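Long-range contact in proline iminopeptidase (Streptomyces halstedii, PDB 3WMR), which probably hydrolyses amide bonds in polyketide substrates, with which it interacts through a hydrophobic tunnel, as an alpha/beta-hydrolase of peptidase family S33: residues Q255-G263 against F303-L314. Numbering follows the deposited sequence.
Sequences QVPTMVLIG and FHEVMIDYLESL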
ATOM      1  N   GLN A 255      -1.782  16.251  11.274  1.00 25.20           N
ATOM      2  CA  GLN A 255      -1.648  16.611  12.695  1.00 26.96           C
ATOM      3  C   GLN A 255      -1.387  15.418  13.611  1.00 27.32           C
ATOM      4  O   GLN A 255      -0.899  15.579  14.741  1.00 29.55           O
ATOM      5  CB  GLN A 255      -2.917  17.299  13.177  1.00 28.79           C
ATOM      6  CG  GLN A 255      -3.109  18.679  12.584  1.00 30.32           C
ATOM      7  CD  GLN A 255      -4.426  19.320  13.006  1.00 32.22           C
ATOM      8  OE1 GLN A 255      -5.467  18.678  12.991  1.00 33.14           O
ATOM      9  NE2 GLN A 255      -4.383  20.599  13.360  1.00 33.04           N
ATOM     10  N   VAL A 256      -1.713  14.224  13.135  1.00 24.63           N
ATOM     11  CA  VAL A 256      -1.651  13.059  14.006  1.00 23.77           C
ATOM     12  C   VAL A 256      -0.227  12.531  14.028  1.00 23.45           C
ATOM     13  O   VAL A 256       0.564  12.811  13.125  1.00 23.02           O
ATOM     14  CB  VAL A 256      -2.665  11.985  13.574  1.00 23.09           C
ATOM     15  CG1 VAL A 256      -4.078  12.491  13.805  1.00 23.09           C
ATOM     16  CG2 VAL A 256      -2.469  11.573  12.114  1.00 23.41           C
ATOM     17  N   PRO A 257       0.114  11.773  15.078  1.00 23.13           N
ATOM     18  CA  PRO A 257       1.412  11.150  15.062  1.00 22.85           C
ATOM     19  C   PRO A 257       1.483  10.110  13.934  1.00 21.98           C
ATOM     20  O   PRO A 257       0.609   9.238  13.802  1.00 20.75           O
ATOM     21  CB  PRO A 257       1.533  10.499  16.452  1.00 22.92           C
ATOM     22  CG  PRO A 257       0.260  10.764  17.164  1.00 23.41           C
ATOM     23  CD  PRO A 257      -0.726  11.315  16.194  1.00 22.62           C
ATOM     24  N   THR A 258       2.538  10.235  13.143  1.00 21.78           N
ATOM     25  CA  THR A 258       2.722   9.477  11.933  1.00 21.61           C
ATOM     26  C   THR A 258       3.984   8.638  12.059  1.00 21.54           C
ATOM     27  O   THR A 258       4.984   9.090  12.644  1.00 22.00           O
ATOM     28  CB  THR A 258       2.803  10.429  10.721  1.00 21.63           C
ATOM     29  OG1 THR A 258       1.571  11.162  10.616  1.00 21.24           O
ATOM     30  CG2 THR A 258       3.047   9.645   9.421  1.00 21.84           C
ATOM     31  N   MET A 259       3.944   7.409  11.541  1.00 21.65           N
ATOM     32  CA  MET A 259       5.147   6.562  11.519  1.00 21.36           C
ATOM     33  C   MET A 259       5.497   6.188  10.076  1.00 21.37           C
ATOM     34  O   MET A 259       4.629   5.708   9.335  1.00 20.37           O
ATOM     35  CB  MET A 259       4.982   5.280  12.350  1.00 22.03           C
ATOM     36  CG  MET A 259       6.232   4.405  12.327  1.00 22.07           C
ATOM     37  SD  MET A 259       6.300   3.010  13.488  1.00 23.68           S
ATOM     38  CE  MET A 259       4.731   2.240  13.117  1.00 22.07           C
ATOM     39  N   VAL A 260       6.759   6.422   9.691  1.00 21.38           N
ATOM     40  CA  VAL A 260       7.288   5.955   8.418  1.00 22.15           C
ATOM     41  C   VAL A 260       8.023   4.648   8.679  1.00 22.75           C
ATOM     42  O   VAL A 260       8.923   4.611   9.517  1.00 22.90           O
ATOM     43  CB  VAL A 260       8.266   6.960   7.794  1.00 23.38           C
ATOM     44  CG1 VAL A 260       8.874   6.398   6.509  1.00 23.94           C
ATOM     45  CG2 VAL A 260       7.562   8.289   7.530  1.00 22.53           C
ATOM     46  N   LEU A 261       7.618   3.593   7.978  1.00 22.38           N
ATOM     47  CA  LEU A 261       8.189   2.268   8.155  1.00 23.62           C
ATOM     48  C   LEU A 261       8.538   1.742   6.782  1.00 24.11           C
ATOM     49  O   LEU A 261       7.655   1.589   5.936  1.00 23.26           O
ATOM     50  CB  LEU A 261       7.191   1.332   8.841  1.00 23.71           C
ATOM     51  CG  LEU A 261       7.715  -0.054   9.274  1.00 25.10           C
ATOM     52  CD1 LEU A 261       6.968  -0.501  10.520  1.00 25.08           C
ATOM     53  CD2 LEU A 261       7.592  -1.112   8.186  1.00 25.61           C
ATOM     54  N   ILE A 262       9.826   1.481   6.564  1.00 24.42           N
ATOM     55  CA  ILE A 262      10.299   0.916   5.315  1.00 24.45           C
ATOM     56  C   ILE A 262      11.253  -0.221   5.628  1.00 25.29           C
ATOM     57  O   ILE A 262      11.697  -0.395   6.787  1.00 24.99           O
ATOM     58  CB  ILE A 262      11.004   1.971   4.422  1.00 25.18           C
ATOM     59  CG1 ILE A 262      12.214   2.567   5.153  1.00 26.06           C
ATOM     60  CG2 ILE A 262      10.047   3.096   4.024  1.00 24.64           C
ATOM     61  CD1 ILE A 262      13.098   3.421   4.279  1.00 26.22           C
ATOM     62  N   GLY A 263      11.542  -1.026   4.610  1.00 26.14           N
ATOM     63  CA  GLY A 263      12.625  -2.017   4.704  1.00 26.94           C
ATOM     64  C   GLY A 263      13.935  -1.391   4.269  1.00 28.77           C
ATOM     65  O   GLY A 263      13.939  -0.472   3.454  1.00 29.04           O
ATOM     66  N   PHE A 303       8.216  -6.647  12.621  1.00 30.52           N
ATOM     67  CA  PHE A 303       7.179  -5.762  12.139  1.00 29.73           C
ATOM     68  C   PHE A 303       6.036  -5.643  13.157  1.00 29.26           C
ATOM     69  O   PHE A 303       5.569  -4.528  13.477  1.00 28.21           O
ATOM     70  CB  PHE A 303       6.655  -6.246  10.785  1.00 28.86           C
ATOM     71  CG  PHE A 303       5.493  -5.456  10.282  1.00 27.14           C
ATOM     72  CD1 PHE A 303       5.689  -4.366   9.447  1.00 26.79           C
ATOM     73  CD2 PHE A 303       4.207  -5.782  10.669  1.00 26.45           C
ATOM     74  CE1 PHE A 303       4.618  -3.623   8.998  1.00 25.22           C
ATOM     75  CE2 PHE A 303       3.131  -5.055  10.217  1.00 26.31           C
ATOM     76  CZ  PHE A 303       3.339  -3.967   9.380  1.00 25.55           C
ATOM     77  N   HIS A 304       5.584  -6.790  13.652  1.00 29.72           N
ATOM     78  CA  HIS A 304       4.572  -6.849  14.701  1.00 30.39           C
ATOM     79  C   HIS A 304       4.981  -6.031  15.925  1.00 30.81           C
ATOM     80  O   HIS A 304       4.210  -5.196  16.380  1.00 30.18           O
ATOM     81  CB  HIS A 304       4.304  -8.302  15.103  1.00 31.44           C
ATOM     82  CG  HIS A 304       3.354  -8.444  16.246  1.00 31.48           C
ATOM     83  ND1 HIS A 304       2.006  -8.670  16.069  1.00 30.90           N
ATOM     84  CD2 HIS A 304       3.558  -8.401  17.583  1.00 32.00           C
ATOM     85  CE1 HIS A 304       1.421  -8.760  17.249  1.00 31.41           C
ATOM     86  NE2 HIS A 304       2.340  -8.592  18.184  1.00 31.84           N
ATOM     87  N   GLU A 305       6.183  -6.282  16.456  1.00 33.25           N
ATOM     88  CA  GLU A 305       6.703  -5.525  17.598  1.00 34.38           C
ATOM     89  C   GLU A 305       6.709  -4.012  17.338  1.00 32.41           C
ATOM     90  O   GLU A 305       6.348  -3.220  18.209  1.00 31.06           O
ATOM     91  CB  GLU A 305       8.126  -5.968  17.953  1.00 38.35           C
ATOM     92  CG  GLU A 305       8.229  -7.338  18.612  1.00 42.33           C
ATOM     93  CD  GLU A 305       9.668  -7.835  18.749  1.00 46.49           C
ATOM     94  OE1 GLU A 305      10.607  -7.144  18.275  1.00 48.66           O
ATOM     95  OE2 GLU A 305       9.861  -8.931  19.328  1.00 48.79           O
ATOM     96  N   VAL A 306       7.133  -3.614  16.144  1.00 30.86           N
ATOM     97  CA  VAL A 306       7.243  -2.192  15.820  1.00 29.27           C
ATOM     98  C   VAL A 306       5.857  -1.564  15.788  1.00 27.29           C
ATOM     99  O   VAL A 306       5.631  -0.537  16.403  1.00 26.82           O
ATOM    100  CB  VAL A 306       7.991  -1.964  14.498  1.00 29.35           C
ATOM    101  CG1 VAL A 306       7.852  -0.511  14.033  1.00 28.99           C
ATOM    102  CG2 VAL A 306       9.458  -2.311  14.669  1.00 30.41           C
ATOM    103  N   MET A 307       4.925  -2.233  15.120  1.00 26.99           N
ATOM    104  CA  MET A 307       3.548  -1.783  15.054  1.00 26.11           C
ATOM    105  C   MET A 307       2.900  -1.669  16.427  1.00 26.33           C
ATOM    106  O   MET A 307       2.337  -0.630  16.768  1.00 24.84           O
ATOM    107  CB  MET A 307       2.733  -2.702  14.150  1.00 26.05           C
ATOM    108  CG  MET A 307       2.967  -2.469  12.663  1.00 26.39           C
ATOM    109  SD  MET A 307       2.478  -0.808  12.128  1.00 26.09           S
ATOM    110  CE  MET A 307       0.725  -0.844  12.455  1.00 25.63           C
ATOM    111  N   ILE A 308       2.993  -2.723  17.232  1.00 26.55           N
ATOM    112  CA  ILE A 308       2.384  -2.692  18.561  1.00 28.00           C
ATOM    113  C   ILE A 308       2.941  -1.553  19.420  1.00 28.65           C
ATOM    114  O   ILE A 308       2.181  -0.867  20.116  1.00 27.15           O
ATOM    115  CB  ILE A 308       2.556  -4.040  19.295  1.00 29.30           C
ATOM    116  CG1 ILE A 308       1.770  -5.131  18.576  1.00 29.46           C
ATOM    117  CG2 ILE A 308       2.098  -3.931  20.746  1.00 30.72           C
ATOM    118  CD1 ILE A 308       0.289  -4.866  18.442  1.00 28.44           C
ATOM    119  N   ASP A 309       4.262  -1.357  19.365  1.00 30.39           N
ATOM    120  CA  ASP A 309       4.936  -0.265  20.080  1.00 31.21           C
ATOM    121  C   ASP A 309       4.374   1.112  19.674  1.00 29.13           C
ATOM    122  O   ASP A 309       4.060   1.950  20.524  1.00 26.70           O
ATOM    123  CB  ASP A 309       6.440  -0.342  19.812  1.00 34.46           C
ATOM    124  CG  ASP A 309       7.241   0.613  20.672  1.00 38.18           C
ATOM    125  OD1 ASP A 309       7.682   0.189  21.766  1.00 41.95           O
ATOM    126  OD2 ASP A 309       7.432   1.786  20.257  1.00 39.40           O
ATOM    127  N   TYR A 310       4.227   1.328  18.370  1.00 27.51           N
ATOM    128  CA  TYR A 310       3.634   2.566  17.864  1.00 25.00           C
ATOM    129  C   TYR A 310       2.163   2.656  18.296  1.00 24.52           C
ATOM    130  O   TYR A 310       1.718   3.687  18.827  1.00 22.76           O
ATOM    131  CB  TYR A 310       3.744   2.636  16.327  1.00 25.16           C
ATOM    132  CG  TYR A 310       2.829   3.679  15.729  1.00 24.47           C
ATOM    133  CD1 TYR A 310       3.176   5.030  15.761  1.00 24.63           C
ATOM    134  CD2 TYR A 310       1.595   3.329  15.198  1.00 23.54           C
ATOM    135  CE1 TYR A 310       2.330   6.004  15.256  1.00 24.49           C
ATOM    136  CE2 TYR A 310       0.743   4.294  14.693  1.00 24.05           C
ATOM    137  CZ  TYR A 310       1.112   5.637  14.725  1.00 24.62           C
ATOM    138  OH  TYR A 310       0.262   6.608  14.209  1.00 24.78           O
ATOM    139  N   LEU A 311       1.403   1.583  18.069  1.00 23.45           N
ATOM    140  CA  LEU A 311      -0.037   1.601  18.360  1.00 23.47           C
ATOM    141  C   LEU A 311      -0.343   1.878  19.849  1.00 24.45           C
ATOM    142  O   LEU A 311      -1.289   2.603  20.164  1.00 25.19           O
ATOM    143  CB  LEU A 311      -0.727   0.298  17.884  1.00 23.02           C
ATOM    144  CG  LEU A 311      -0.867   0.089  16.365  1.00 22.80           C
ATOM    145  CD1 LEU A 311      -1.346  -1.318  16.076  1.00 23.26           C
ATOM    146  CD2 LEU A 311      -1.823   1.093  15.733  1.00 22.55           C
ATOM    147  N   GLU A 312       0.463   1.332  20.756  1.00 25.99           N
ATOM    148  CA  GLU A 312       0.258   1.539  22.193  1.00 26.65           C
ATOM    149  C   GLU A 312       0.467   3.002  22.619  1.00 26.95           C
ATOM    150  O   GLU A 312      -0.178   3.455  23.556  1.00 26.94           O
ATOM    151  CB  GLU A 312       1.136   0.601  23.031  1.00 28.20           C
ATOM    152  CG  GLU A 312       0.681  -0.855  23.020  1.00 29.86           C
ATOM    153  CD  GLU A 312      -0.650  -1.083  23.720  1.00 30.21           C
ATOM    154  OE1 GLU A 312      -0.817  -0.608  24.864  1.00 33.12           O
ATOM    155  OE2 GLU A 312      -1.532  -1.744  23.123  1.00 30.79           O
ATOM    156  N   SER A 313       1.324   3.743  21.920  1.00 27.21           N
ATOM    157  CA  SER A 313       1.515   5.172  22.217  1.00 27.70           C
ATOM    158  C   SER A 313       0.248   5.989  21.965  1.00 28.12           C
ATOM    159  O   SER A 313       0.147   7.107  22.442  1.00 28.85           O
ATOM    160  CB  SER A 313       2.709   5.768  21.434  1.00 28.22           C
ATOM    161  OG  SER A 313       2.393   6.055  20.076  1.00 27.13           O
ATOM    162  N   LEU A 314      -0.716   5.424  21.233  1.00 27.91           N
ATOM    163  CA  LEU A 314      -1.961   6.109  20.885  1.00 27.20           C
ATOM    164  C   LEU A 314      -3.146   5.810  21.805  1.00 26.74           C
ATOM    165  O   LEU A 314      -4.223   6.313  21.545  1.00 26.84           O
ATOM    166  CB  LEU A 314      -2.389   5.737  19.461  1.00 26.69           C
ATOM    167  CG  LEU A 314      -1.359   5.891  18.360  1.00 27.03           C
ATOM    168  CD1 LEU A 314      -1.947   5.353  17.069  1.00 27.46           C
ATOM    169  CD2 LEU A 314      -0.955   7.355  18.230  1.00 27.62           C
TER
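Strand 258-263 and helix 303-312 run nearly antiparallel, at 169°, with their axes 10.2 Å apart at closest approach. Pro257, Met259 and Leu261 point toward the helix. Val306 and Tyr310, one helical turn apart, point back, as does Leu314.

The Met259 and Tyr310 side chains lie alongside each other, running opposite ways. Met259 CB sits over one face of the Tyr310 ring, 4.2 Å from its centroid, in a CH-pi contact. The sulfur lies obliquely to the same ring in a Met-aromatic contact. The Met259 chain is extended until it bends at its last torsion (chi3 51°). This bend lays CE against the root of the tyrosine, 3.4 Å from Tyr310 CB. CE also touches Met307 SD, while Met259 SD packs on Val306 CG1.

The far end of the tyrosine is polar. Tyr310 OH donates to Pro257 O at 2.7 Å. The oxygen lies in the ring plane, but the hydroxyl stands above the carbonyl plane, 38° out of it. Pro257 CG meets Leu314 CD2 nearby.

At the other end, Leu261 CD1 and Val306 CG1 meet tip to tip at 3.6 Å. Leu261 CD2 reaches the edge of the Phe303 ring, 4.0 Å from Phe303 CD1. Met307 CG lies against one face of this ring.

The contact places the C-terminal helix of the alpha/beta-hydrolase fold on one side of the central sheet. Helix 270-279 packs on Val260 and Ile262, on the opposite side. Gly263 N is hydrogen-bonded to Asp266 OD2; Asp266 is a predicted active-site residue. The contact is mainly apolar, with methionine and tyrosine at its middle. Pro257 O accepts from both the tyrosine hydroxyl and Leu146 N on strand 143-149, so the segments' one hydrogen bond uses a carbonyl also bonded to the sheet.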